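Local coordinates for periplasmic binding protein (Sulfurospirillum deleyianum, PDB 4PAG) that probably captures a small solute, perhaps an iron complex or a related chelate, in the periplasm and delivers it to an ABC importer, at residues P28-S31 and F32-Y35; D122-Q125 and N126-E129; F131-L134 and G135-M138; Q152-L155 and D156-K159; D299-K302 and A303-L307. All blocks are in the same frame, centred on the assembly; numbering follows the deposited sequence.

Contact 1: P28-S31 and F32-Y35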
loop_
_atom_site.group_PDB
_atom_site.type_symbol
_atom_site.label_atom_id
_atom_site.label_comp_id
_atom_site.label_asym_id
_atom_site.label_seq_id
_atom_site.Cartn_x
_atom_site.Cartn_y
_atom_site.Cartn_z
ATOM N N PRO A 28 -5.237 5.064 5.962
ATOM C CA PRO A 28 -5.471 3.707 5.471
ATOM C C PRO A 28 -4.265 2.745 5.519
ATOM O O PRO A 28 -4.458 1.575 5.835
ATOM C CB PRO A 28 -5.964 3.940 4.036
ATOM C CG PRO A 28 -6.632 5.267 4.098
ATOM C CD PRO A 28 -5.760 6.075 5.021
ATOM N N PRO A 29 -3.030 3.221 5.233
ATOM C CA PRO A 29 -1.905 2.281 5.379
ATOM C C PRO A 29 -1.868 1.625 6.768
ATOM O O PRO A 29 -1.535 0.436 6.901
ATOM C CB PRO A 29 -0.670 3.180 5.199
ATOM C CG PRO A 29 -1.155 4.366 4.447
ATOM C CD PRO A 29 -2.573 4.574 4.881
ATOM N N ILE A 30 -2.224 2.400 7.787
ATOM C CA ILE A 30 -2.195 1.927 9.170
ATOM C C ILE A 30 -3.421 1.093 9.512
ATOM O O ILE A 30 -3.304 0.006 10.078
ATOM C CB ILE A 30 -2.116 3.092 10.176
ATOM C CG1 ILE A 30 -1.022 4.099 9.793
ATOM C CG2 ILE A 30 -1.907 2.550 11.585
ATOM C CD1 ILE A 30 0.379 3.527 9.688
ATOM N N SER A 31 -4.600 1.616 9.189
ATOM C CA SER A 31 -5.844 0.904 9.423
ATOM C C SER A 31 -5.861 -0.459 8.718
ATOM O O SER A 31 -6.272 -1.441 9.320
ATOM C CB SER A 31 -7.036 1.762 8.994
ATOM O OG SER A 31 -7.051 2.943 9.785
ATOM N N PHE A 32 -5.398 -0.521 7.466
ATOM C CA PHE A 32 -5.357 -1.797 6.732
ATOM C C PHE A 32 -4.448 -2.813 7.429
ATOM O O PHE A 32 -4.761 -3.995 7.495
ATOM C CB PHE A 32 -4.886 -1.590 5.280
ATOM C CG PHE A 32 -5.889 -0.911 4.374
ATOM C CD1 PHE A 32 -7.060 -0.337 4.851
ATOM C CD2 PHE A 32 -5.622 -0.819 3.010
ATOM C CE1 PHE A 32 -7.952 0.288 3.983
ATOM C CE2 PHE A 32 -6.509 -0.195 2.142
ATOM C CZ PHE A 32 -7.671 0.366 2.628
HETATM N N MSE A 33 -3.324 -2.346 7.954
HETATM C CA MSE A 33 -2.355 -3.213 8.633
HETATM C C MSE A 33 -2.893 -3.714 9.956
HETATM O O MSE A 33 -2.720 -4.887 10.311
HETATM C CB MSE A 33 -1.075 -2.402 8.812
HETATM C CG MSE A 33 0.032 -3.190 9.494
HETATM SE SE MSE A 33 1.753 -2.275 9.185
HETATM C CE MSE A 33 1.252 -0.406 9.509
ATOM N N ILE A 34 -3.558 -2.839 10.702
ATOM C CA ILE A 34 -4.199 -3.262 11.950
ATOM C C ILE A 34 -5.263 -4.320 11.650
ATOM O O ILE A 34 -5.405 -5.289 12.400
ATOM C CB ILE A 34 -4.832 -2.082 12.710
ATOM C CG1 ILE A 34 -3.748 -1.102 13.178
ATOM C CG2 ILE A 34 -5.628 -2.586 13.910
ATOM C CD1 ILE A 34 -4.282 0.240 13.658
ATOM N N TYR A 35 -5.996 -4.141 10.550
ATOM C CA TYR A 35 -7.026 -5.106 10.168
ATOM C C TYR A 35 -6.470 -6.532 10.110
ATOM O O TYR A 35 -7.045 -7.445 10.696
ATOM C CB TYR A 35 -7.713 -4.760 8.829
ATOM C CG TYR A 35 -8.607 -5.898 8.437
ATOM C CD1 TYR A 35 -9.886 -6.020 8.972
ATOM C CD2 TYR A 35 -8.131 -6.925 7.635
ATOM C CE1 TYR A 35 -10.677 -7.121 8.686
ATOM C CE2 TYR A 35 -8.906 -8.025 7.348
ATOM C CZ TYR A 35 -10.178 -8.121 7.867
ATOM O OH TYR A 35 -10.944 -9.220 7.558
#
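P28 and F32 meet one turn apart at the start of helix 28-37, a buried helix that follows strand 23-25 in the two-lobed fold of a periplasmic binding protein. The helix opens on a proline pair, P28 and P29, where the first turn needs no N-H from either ring.

The backbone bonds come first. F32 N reaches P28 O at 2.8 Å and I34 N reaches I30 O at 2.9 Å, both nearly straight, and Y35 N follows onto S31 O at 3.0 Å. Between them M33 N is only weakly bonded to P29 O, 3.5 Å away, so the turn is slacker there.

Apolar contacts link side chains three and four residues apart. P28 CB sits over one face of the F32 ring, toward its rim, with CE1 as its nearest ring atom at 4.2 Å; F266 also stacks with F32. CD1 of I30 crosses near the CE methyl of M33, a selenomethionine whose chain bends at its last torsion (chi3 44°), and the two carbons are 4.0 Å apart. M33 then goes on to pack against F131 and L134 of helix 127-138.

Polar ends leave the helix: S31 OG bonds to N46 OD1 and Y35 OH to S62 N.

I34 folds back over the preceding turn. With CG1 opposite its own carbonyl carbon (chi1 -65°), that atom lies 3.3 Å from I30 O, and CD1 beyond it comes to rest 3.9 Å from I30 CG2.

Contact 2: D122-Q125 and N126-E129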
loop_
_atom_site.group_PDB
_atom_site.type_symbol
_atom_site.label_atom_id
_atom_site.label_comp_id
_atom_site.label_asym_id
_atom_site.label_seq_id
_atom_site.Cartn_x
_atom_site.Cartn_y
_atom_site.Cartn_z
ATOM N N ASP A 122 7.537 3.740 4.852
ATOM C CA ASP A 122 7.801 4.204 3.496
ATOM C C ASP A 122 8.687 3.225 2.720
ATOM O O ASP A 122 8.405 2.911 1.563
ATOM C CB ASP A 122 8.386 5.610 3.521
ATOM C CG ASP A 122 7.328 6.678 3.822
ATOM O OD1 ASP A 122 6.108 6.369 3.897
ATOM O OD2 ASP A 122 7.720 7.840 3.980
ATOM N N ASP A 123 9.735 2.728 3.367
ATOM C CA ASP A 123 10.545 1.652 2.813
ATOM C C ASP A 123 9.826 0.354 3.134
ATOM O O ASP A 123 9.658 0.015 4.300
ATOM C CB ASP A 123 11.946 1.660 3.437
ATOM C CG ASP A 123 12.921 0.697 2.750
ATOM O OD1 ASP A 123 12.495 -0.240 2.019
ATOM O OD2 ASP A 123 14.141 0.882 2.963
ATOM N N SER A 124 9.402 -0.375 2.101
ATOM C CA SER A 124 8.647 -1.609 2.307
ATOM C C SER A 124 9.451 -2.686 3.057
ATOM O O SER A 124 8.864 -3.578 3.680
ATOM C CB SER A 124 8.107 -2.151 0.975
ATOM O OG SER A 124 7.114 -1.287 0.415
ATOM N N GLN A 125 10.778 -2.601 3.003
ATOM C CA GLN A 125 11.632 -3.512 3.759
ATOM C C GLN A 125 11.403 -3.377 5.273
ATOM O O GLN A 125 11.751 -4.279 6.028
ATOM C CB GLN A 125 13.110 -3.289 3.410
ATOM C CG GLN A 125 13.418 -3.292 1.913
ATOM C CD GLN A 125 13.716 -4.671 1.350
ATOM O OE1 GLN A 125 14.076 -4.809 0.184
ATOM N NE2 GLN A 125 13.606 -5.690 2.182
ATOM N N ASN A 126 10.808 -2.263 5.708
ATOM C CA ASN A 126 10.455 -2.066 7.126
ATOM C C ASN A 126 9.216 -2.837 7.614
ATOM O O ASN A 126 8.967 -2.883 8.818
ATOM C CB ASN A 126 10.223 -0.582 7.441
ATOM C CG ASN A 126 11.476 0.257 7.325
ATOM O OD1 ASN A 126 12.587 -0.254 7.176
ATOM N ND2 ASN A 126 11.299 1.564 7.395
ATOM N N TYR A 127 8.428 -3.428 6.715
ATOM C CA TYR A 127 7.176 -4.063 7.159
ATOM C C TYR A 127 7.337 -5.153 8.239
ATOM O O TYR A 127 6.560 -5.175 9.188
ATOM C CB TYR A 127 6.319 -4.542 5.976
ATOM C CG TYR A 127 5.501 -3.403 5.388
ATOM C CD1 TYR A 127 4.529 -2.757 6.150
ATOM C CD2 TYR A 127 5.722 -2.950 4.097
ATOM C CE1 TYR A 127 3.796 -1.696 5.634
ATOM C CE2 TYR A 127 4.992 -1.894 3.572
ATOM C CZ TYR A 127 4.034 -1.266 4.343
ATOM O OH TYR A 127 3.311 -0.211 3.812
ATOM N N PRO A 128 8.348 -6.030 8.129
ATOM C CA PRO A 128 8.482 -7.039 9.185
ATOM C C PRO A 128 8.643 -6.438 10.588
ATOM O O PRO A 128 7.918 -6.821 11.509
ATOM C CB PRO A 128 9.722 -7.831 8.765
ATOM C CG PRO A 128 9.787 -7.662 7.274
ATOM C CD PRO A 128 9.306 -6.257 7.031
ATOM N N GLU A 129 9.557 -5.495 10.757
ATOM C CA GLU A 129 9.741 -4.892 12.076
ATOM C C GLU A 129 8.521 -4.085 12.547
ATOM O O GLU A 129 8.197 -4.095 13.732
ATOM C CB GLU A 129 11.033 -4.075 12.138
ATOM C CG GLU A 129 12.260 -4.949 12.359
ATOM C CD GLU A 129 12.215 -5.706 13.685
ATOM O OE1 GLU A 129 12.090 -5.061 14.748
ATOM O OE2 GLU A 129 12.302 -6.946 13.666
HETATM O O HOH W 1 11.797 -4.881 8.934
#
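N126 lays its side chain over the backbone of D123 where the loop after strand 116-119 winds into helix 127-138. Its CG stands opposite its carbonyl carbon (chi1 -67°), which brings CB within 3.2 Å of D123 O and the amide ND2 to 4.0 Å from D123 CB; ND2 itself bonds to N120 O. N126 N also binds D123 O, at 2.9 Å and from well above the carbonyl plane. The D123 carboxylate serves the next turn: OD1 accepts Q125 N at 3.1 Å, forming an Asx turn.

The Y127 ring leans obliquely on S124, its CD2 lying 3.2 Å from S124 O, while S124 OG is bonded to E193. Y127 N takes the same S124 O in a nearly straight bond. P128 sets its CD against Q125 O, and a water joins that oxygen to E129 N, 3.0 Å from each.

An alanine in place of N126 is likely to leave N120 O without this mate and the loop freer to shift against D123.

With proline lacking an N-H, the entry to the helix is secured by two i to i+3 backbone turns, a carboxylate and one bridging water, the water standing in for a direct bond between Q125 O and E129 N.

Contact 3: F131-L134 and G135-M138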
loop_
_atom_site.group_PDB
_atom_site.type_symbol
_atom_site.label_atom_id
_atom_site.label_comp_id
_atom_site.label_asym_id
_atom_site.label_seq_id
_atom_site.Cartn_x
_atom_site.Cartn_y
_atom_site.Cartn_z
ATOM N N PHE A 131 5.335 -4.756 11.705
ATOM C CA PHE A 131 4.400 -5.790 12.142
ATOM C C PHE A 131 4.725 -6.305 13.553
ATOM O O PHE A 131 3.842 -6.363 14.412
ATOM C CB PHE A 131 4.358 -6.955 11.146
ATOM C CG PHE A 131 3.361 -6.770 10.043
ATOM C CD1 PHE A 131 2.005 -6.768 10.322
ATOM C CD2 PHE A 131 3.773 -6.625 8.722
ATOM C CE1 PHE A 131 1.070 -6.614 9.312
ATOM C CE2 PHE A 131 2.844 -6.461 7.708
ATOM C CZ PHE A 131 1.491 -6.462 8.001
ATOM N N ARG A 132 5.981 -6.657 13.801
ATOM C CA ARG A 132 6.377 -7.127 15.136
ATOM C C ARG A 132 6.101 -6.074 16.231
ATOM O O ARG A 132 5.608 -6.394 17.314
ATOM C CB ARG A 132 7.851 -7.531 15.146
ATOM C CG ARG A 132 8.135 -8.737 14.270
ATOM C CD ARG A 132 9.552 -9.263 14.411
ATOM N NE ARG A 132 9.799 -10.236 13.349
ATOM C CZ ARG A 132 10.530 -10.025 12.256
ATOM N NH1 ARG A 132 11.167 -8.871 12.051
ATOM N NH2 ARG A 132 10.646 -11.001 11.365
ATOM N N TYR A 133 6.427 -4.824 15.933
ATOM C CA TYR A 133 6.184 -3.706 16.838
ATOM C C TYR A 133 4.703 -3.595 17.166
ATOM O O TYR A 133 4.329 -3.527 18.333
ATOM C CB TYR A 133 6.689 -2.416 16.198
ATOM C CG TYR A 133 6.491 -1.165 17.019
ATOM C CD1 TYR A 133 7.333 -0.873 18.082
ATOM C CD2 TYR A 133 5.470 -0.260 16.719
ATOM C CE1 TYR A 133 7.165 0.281 18.828
ATOM C CE2 TYR A 133 5.296 0.899 17.466
ATOM C CZ TYR A 133 6.149 1.163 18.513
ATOM O OH TYR A 133 6.002 2.310 19.268
ATOM N N LEU A 134 3.854 -3.601 16.140
ATOM C CA LEU A 134 2.410 -3.519 16.363
ATOM C C LEU A 134 1.861 -4.720 17.138
ATOM O O LEU A 134 0.930 -4.572 17.929
ATOM C CB LEU A 134 1.663 -3.319 15.041
ATOM C CG LEU A 134 1.853 -1.944 14.410
ATOM C CD1 LEU A 134 1.008 -1.818 13.155
ATOM C CD2 LEU A 134 1.512 -0.830 15.392
ATOM N N GLY A 135 2.451 -5.897 16.931
ATOM C CA GLY A 135 2.133 -7.075 17.738
ATOM C C GLY A 135 2.371 -6.872 19.228
ATOM O O GLY A 135 1.550 -7.291 20.047
ATOM N N ARG A 136 3.484 -6.233 19.581
ATOM C CA ARG A 136 3.785 -5.931 20.987
ATOM C C ARG A 136 2.777 -4.926 21.534
ATOM O O ARG A 136 2.236 -5.117 22.616
ATOM C CB ARG A 136 5.213 -5.393 21.152
ATOM C CG ARG A 136 6.301 -6.426 20.885
ATOM C CD ARG A 136 7.701 -5.821 20.881
ATOM N NE ARG A 136 8.540 -6.466 19.874
ATOM C CZ ARG A 136 9.092 -5.843 18.839
ATOM N NH1 ARG A 136 8.934 -4.540 18.676
ATOM N NH2 ARG A 136 9.829 -6.526 17.978
ATOM N N VAL A 137 2.517 -3.867 20.770
ATOM C CA VAL A 137 1.521 -2.857 21.149
ATOM C C VAL A 137 0.150 -3.481 21.435
ATOM O O VAL A 137 -0.431 -3.274 22.508
ATOM C CB VAL A 137 1.382 -1.754 20.068
ATOM C CG1 VAL A 137 0.233 -0.811 20.394
ATOM C CG2 VAL A 137 2.681 -0.968 19.935
HETATM N N MSE A 138 -0.331 -4.283 20.490
HETATM C CA MSE A 138 -1.662 -4.858 20.553
HETATM C C MSE A 138 -1.755 -6.156 21.350
HETATM O O MSE A 138 -2.840 -6.685 21.513
HETATM C CB MSE A 138 -2.113 -5.110 19.100
HETATM C CG MSE A 138 -2.288 -3.829 18.284
HETATM SE SE MSE A 138 -2.756 -4.195 16.399
HETATM C CE MSE A 138 -4.539 -4.955 16.789
#
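The last turns of helix 127-138, one of the helices flanking the N-terminal lobe, bring Y133 against V137 on one side and R132 against R136 on another. The alpha-helical ladder is regular here: G135 N binds F131 O at 2.9 Å, V137 N binds Y133 O at 3.1 Å in the carbonyl plane, and M138 N closes on L134 O.

V137 places CG2 over one face of the Y133 ring, toward the rim and 4.1 Å from CE2. That methyl lies there because CG1 takes the position opposite the backbone N (chi1 173°), leaving CG2 to face the preceding turn, where it also rests 3.4 Å from Y133 O. Both residues pack on L117 of strand 116-119, so the pair joins helix to sheet.

R136 has two modelled conformers, which makes its placing tentative. In the one described, its guanidinium bends back along the helix and lies flat above R132 O, with NH2 3.6 Å from R132 CB; NH1 comes to the edge of the Y133 ring, the two planes nearly perpendicular at 76°. R132 extends away to a salt bridge with E129.

R4 binds the carbonyls of R136 and V137. On the buried side the selenomethionine M138 tucks CG to 3.3 Å from L134 O.

Contact 4: Q152-L155 and D156-K159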
loop_
_atom_site.group_PDB
_atom_site.type_symbol
_atom_site.label_atom_id
_atom_site.label_comp_id
_atom_site.label_asym_id
_atom_site.label_seq_id
_atom_site.Cartn_x
_atom_site.Cartn_y
_atom_site.Cartn_z
ATOM N N GLN A 152 9.107 -10.858 5.600
ATOM C CA GLN A 152 10.568 -10.909 5.515
ATOM C C GLN A 152 11.039 -11.810 4.369
ATOM O O GLN A 152 11.917 -11.429 3.584
ATOM C CB GLN A 152 11.177 -11.389 6.845
ATOM C CG GLN A 152 12.688 -11.243 6.916
ATOM C CD GLN A 152 13.111 -9.790 6.896
ATOM O OE1 GLN A 152 12.970 -9.083 7.891
ATOM N NE2 GLN A 152 13.610 -9.330 5.758
ATOM N N THR A 153 10.451 -12.996 4.267
ATOM C CA THR A 153 10.811 -13.941 3.209
ATOM C C THR A 153 10.555 -13.369 1.821
ATOM O O THR A 153 11.432 -13.410 0.961
ATOM C CB THR A 153 10.028 -15.253 3.365
ATOM O OG1 THR A 153 10.379 -15.839 4.618
ATOM C CG2 THR A 153 10.342 -16.237 2.237
ATOM N N TYR A 154 9.359 -12.833 1.607
ATOM C CA TYR A 154 9.001 -12.281 0.295
ATOM C C TYR A 154 9.907 -11.111 -0.073
ATOM O O TYR A 154 10.383 -11.012 -1.211
ATOM C CB TYR A 154 7.538 -11.839 0.272
ATOM C CG TYR A 154 6.539 -12.937 0.030
ATOM C CD1 TYR A 154 6.732 -14.224 0.527
ATOM C CD2 TYR A 154 5.375 -12.682 -0.678
ATOM C CE1 TYR A 154 5.793 -15.223 0.309
ATOM C CE2 TYR A 154 4.435 -13.667 -0.899
ATOM C CZ TYR A 154 4.644 -14.933 -0.406
ATOM O OH TYR A 154 3.698 -15.902 -0.637
ATOM N N LEU A 155 10.158 -10.237 0.892
ATOM C CA LEU A 155 11.014 -9.077 0.667
ATOM C C LEU A 155 12.470 -9.464 0.364
ATOM O O LEU A 155 13.106 -8.872 -0.519
ATOM C CB LEU A 155 10.942 -8.132 1.868
ATOM C CG LEU A 155 9.597 -7.413 2.015
ATOM C CD1 LEU A 155 9.418 -6.894 3.437
ATOM C CD2 LEU A 155 9.448 -6.279 1.003
ATOM N N ASP A 156 12.989 -10.460 1.082
ATOM C CA ASP A 156 14.356 -10.954 0.849
ATOM C C ASP A 156 14.487 -11.614 -0.525
ATOM O O ASP A 156 15.471 -11.400 -1.226
ATOM C CB ASP A 156 14.769 -11.947 1.942
ATOM C CG ASP A 156 15.003 -11.279 3.294
ATOM O OD1 ASP A 156 15.039 -10.029 3.363
ATOM O OD2 ASP A 156 15.154 -12.012 4.300
ATOM N N GLU A 157 13.498 -12.417 -0.903
ATOM C CA GLU A 157 13.484 -13.048 -2.224
ATOM C C GLU A 157 13.516 -12.014 -3.336
ATOM O O GLU A 157 14.236 -12.170 -4.321
ATOM C CB GLU A 157 12.232 -13.903 -2.410
ATOM C CG GLU A 157 12.234 -15.202 -1.638
ATOM C CD GLU A 157 10.883 -15.884 -1.666
ATOM O OE1 GLU A 157 9.874 -15.217 -2.006
ATOM O OE2 GLU A 157 10.828 -17.090 -1.353
ATOM N N LEU A 158 12.700 -10.978 -3.189
ATOM C CA LEU A 158 12.630 -9.924 -4.189
ATOM C C LEU A 158 13.938 -9.146 -4.269
ATOM O O LEU A 158 14.415 -8.855 -5.367
ATOM C CB LEU A 158 11.464 -8.968 -3.912
ATOM C CG LEU A 158 11.226 -7.901 -4.992
ATOM C CD1 LEU A 158 10.878 -8.534 -6.333
ATOM C CD2 LEU A 158 10.125 -6.962 -4.535
ATOM N N LYS A 159 14.513 -8.820 -3.112
ATOM C CA LYS A 159 15.791 -8.097 -3.050
ATOM C C LYS A 159 16.915 -8.853 -3.752
ATOM O O LYS A 159 17.698 -8.272 -4.506
ATOM C CB LYS A 159 16.192 -7.836 -1.602
ATOM C CG LYS A 159 17.395 -6.920 -1.452
ATOM C CD LYS A 159 17.780 -6.700 0.004
ATOM C CE LYS A 159 18.821 -5.592 0.104
ATOM N NZ LYS A 159 19.616 -5.655 1.359
#
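Q152 to K159 is unbroken alpha-helix, with D156 N, E157 N, L158 N and K159 N each bonded to the carbonyl four residues back, D156 N to Q152 O at 2.9 Å.

A side-chain bond doubles the first of these rungs. CG of Q152 stands opposite the backbone N (chi1 -170°) and the chain then bends at chi2 (66°), which carries the amide forward until NE2 donates to D156 OD1 at 2.9 Å. The bond is not straight, 134° at the hydrogen, and arrives from above the carboxylate plane. That donor probably offsets the closeness of two acceptor groups, D156 CG lying 3.1 Å from Q152 O.

Helix 141-163 is the long helix that links the two lobes, as is usual in binding proteins of the iron and vitamin B12 family. On another side of it E157 runs alongside both T153 and Y154. Its OE2 lies 3.7 Å from T153 CG2, and its carboxylate is turned only 19° from the plane of the Y154 ring. T153 OG1 bonds to N149 O, whereas E157 OE1 makes a salt bridge to K300, which also forms a cation-pi contact with Y154. L158 faces helix 277-288, and L155 reaches P128 and L197.

Contact 5: D299-K302 and A303-L307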
loop_
_atom_site.group_PDB
_atom_site.type_symbol
_atom_site.label_atom_id
_atom_site.label_comp_id
_atom_site.label_asym_id
_atom_site.label_seq_id
_atom_site.Cartn_x
_atom_site.Cartn_y
_atom_site.Cartn_z
ATOM N N ASP A 299 0.984 -18.680 -7.052
ATOM C CA ASP A 299 1.179 -19.375 -5.772
ATOM C C ASP A 299 1.489 -18.413 -4.622
ATOM O O ASP A 299 1.060 -18.635 -3.496
ATOM C CB ASP A 299 2.283 -20.428 -5.887
ATOM C CG ASP A 299 1.897 -21.587 -6.789
ATOM O OD1 ASP A 299 0.714 -21.688 -7.190
ATOM O OD2 ASP A 299 2.786 -22.412 -7.091
ATOM N N LYS A 300 2.249 -17.359 -4.901
ATOM C CA LYS A 300 2.468 -16.292 -3.911
ATOM C C LYS A 300 1.166 -15.583 -3.528
ATOM O O LYS A 300 0.926 -15.317 -2.351
ATOM C CB LYS A 300 3.482 -15.277 -4.422
ATOM C CG LYS A 300 4.888 -15.837 -4.472
ATOM C CD LYS A 300 5.943 -14.745 -4.520
ATOM C CE LYS A 300 7.309 -15.288 -4.141
ATOM N NZ LYS A 300 7.400 -15.578 -2.686
ATOM N N VAL A 301 0.322 -15.298 -4.514
ATOM C CA VAL A 301 -0.985 -14.702 -4.232
ATOM C C VAL A 301 -1.774 -15.613 -3.292
ATOM O O VAL A 301 -2.324 -15.156 -2.288
ATOM C CB VAL A 301 -1.807 -14.426 -5.519
ATOM C CG1 VAL A 301 -3.150 -13.797 -5.177
ATOM C CG2 VAL A 301 -1.047 -13.514 -6.474
ATOM N N LYS A 302 -1.812 -16.907 -3.607
ATOM C CA LYS A 302 -2.591 -17.857 -2.814
ATOM C C LYS A 302 -2.103 -17.929 -1.375
ATOM O O LYS A 302 -2.913 -17.857 -0.455
ATOM C CB LYS A 302 -2.605 -19.258 -3.458
ATOM C CG LYS A 302 -3.614 -19.397 -4.584
ATOM C CD LYS A 302 -3.423 -20.716 -5.336
ATOM C CE LYS A 302 -4.547 -20.991 -6.323
ATOM N NZ LYS A 302 -5.536 -21.988 -5.823
ATOM N N ALA A 303 -0.787 -18.041 -1.185
ATOM C CA ALA A 303 -0.202 -18.117 0.159
ATOM C C ALA A 303 -0.412 -16.820 0.940
ATOM O O ALA A 303 -0.739 -16.842 2.121
ATOM C CB ALA A 303 1.283 -18.439 0.083
ATOM N N PHE A 304 -0.229 -15.693 0.269
ATOM C CA PHE A 304 -0.393 -14.392 0.906
ATOM C C PHE A 304 -1.842 -14.183 1.378
ATOM O O PHE A 304 -2.083 -13.783 2.526
ATOM C CB PHE A 304 0.059 -13.289 -0.048
ATOM C CG PHE A 304 0.034 -11.918 0.553
ATOM C CD1 PHE A 304 -1.111 -11.150 0.484
ATOM C CD2 PHE A 304 1.155 -11.396 1.187
ATOM C CE1 PHE A 304 -1.149 -9.888 1.032
ATOM C CE2 PHE A 304 1.125 -10.128 1.737
ATOM C CZ PHE A 304 -0.032 -9.376 1.657
ATOM N N TYR A 305 -2.801 -14.486 0.514
ATOM C CA TYR A 305 -4.208 -14.293 0.858
ATOM C C TYR A 305 -4.660 -15.246 1.964
ATOM O O TYR A 305 -5.477 -14.871 2.822
ATOM C CB TYR A 305 -5.115 -14.373 -0.385
ATOM C CG TYR A 305 -5.293 -13.010 -1.039
ATOM C CD1 TYR A 305 -4.221 -12.375 -1.663
ATOM C CD2 TYR A 305 -6.512 -12.349 -1.001
ATOM C CE1 TYR A 305 -4.367 -11.124 -2.237
ATOM C CE2 TYR A 305 -6.669 -11.092 -1.577
ATOM C CZ TYR A 305 -5.591 -10.478 -2.187
ATOM O OH TYR A 305 -5.725 -9.226 -2.770
ATOM N N GLN A 306 -4.094 -16.451 1.980
ATOM C CA GLN A 306 -4.447 -17.435 3.000
ATOM C C GLN A 306 -4.063 -16.944 4.382
ATOM O O GLN A 306 -4.881 -16.978 5.300
ATOM C CB GLN A 306 -3.787 -18.789 2.725
ATOM C CG GLN A 306 -4.378 -19.937 3.539
ATOM C CD GLN A 306 -3.801 -20.085 4.939
ATOM O OE1 GLN A 306 -2.664 -19.684 5.219
ATOM N NE2 GLN A 306 -4.584 -20.697 5.827
ATOM N N LEU A 307 -2.837 -16.464 4.518
ATOM C CA LEU A 307 -2.305 -16.047 5.816
ATOM C C LEU A 307 -2.838 -14.677 6.222
ATOM O O LEU A 307 -3.345 -14.507 7.344
ATOM C CB LEU A 307 -0.773 -16.037 5.790
ATOM C CG LEU A 307 -0.080 -15.543 7.067
ATOM C CD1 LEU A 307 -0.411 -16.451 8.246
ATOM C CD2 LEU A 307 1.421 -15.446 6.875
#
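Y305 OH is gripped by S264 O and W268 NE1, and the ring that carries it packs on V301, one turn earlier in the helix. V301 CG1 lies 3.9 Å from Y305 CD1. The two side chains lie side by side, pointing the same way, with V301 CG1 opposite its backbone N (chi1 -180°). V301 O comes up to the ring edge, near its plane and 3.4 Å from CD1, while also accepting Y305 N at 2.9 Å. Replacing Y305 by phenylalanine would probably leave S264 O and W268 NE1 without their hydroxyl partner and let the ring end shift.

Helix 297-309 belongs to the C-terminal helical cluster of the fold and packs against helix 315-322. V301 and Y305 both touch F322, a residue of the pocket that holds the bound histidine, so they form a second layer behind it, the Y305 side chain lying about 10 Å from the ligand.

A similar backbone rung ties F304 N to K300 O, 2.9 Å apart, and F304 CB presses to 3.2 Å from that same K300 O before its ring leaves toward helix 277-288. K300, whose NZ is held in a salt bridge by E157, also makes a cation-pi contact with Y295. At the more exposed side A303 N binds D299 O, and Q306 CB rests 3.4 Å from K302 O, while K302 NZ extends to L313 O.

Overall arrangement
Contacts 1 and 3 are the buried pair. They lie on helices 28-37 and 127-138, which meet directly as M33 and I34 pack against F131, L134 and M138; contact 1 is largely apolar, while contact 3 mixes an apolar face with two arginines on its outer side. Contact 2 lies at the entry to the helix that carries contact 3 further on and is only partly buried, with an Asx turn and a bridging water in place of regular rungs. Its P128 and Q125 touch contact 4 on the next helix. Contacts 4 and 5 are also partly buried and are tied by a charged pair. Contact 5 backs onto F322 of the histidine pocket, and contacts 1 and 5 do not touch.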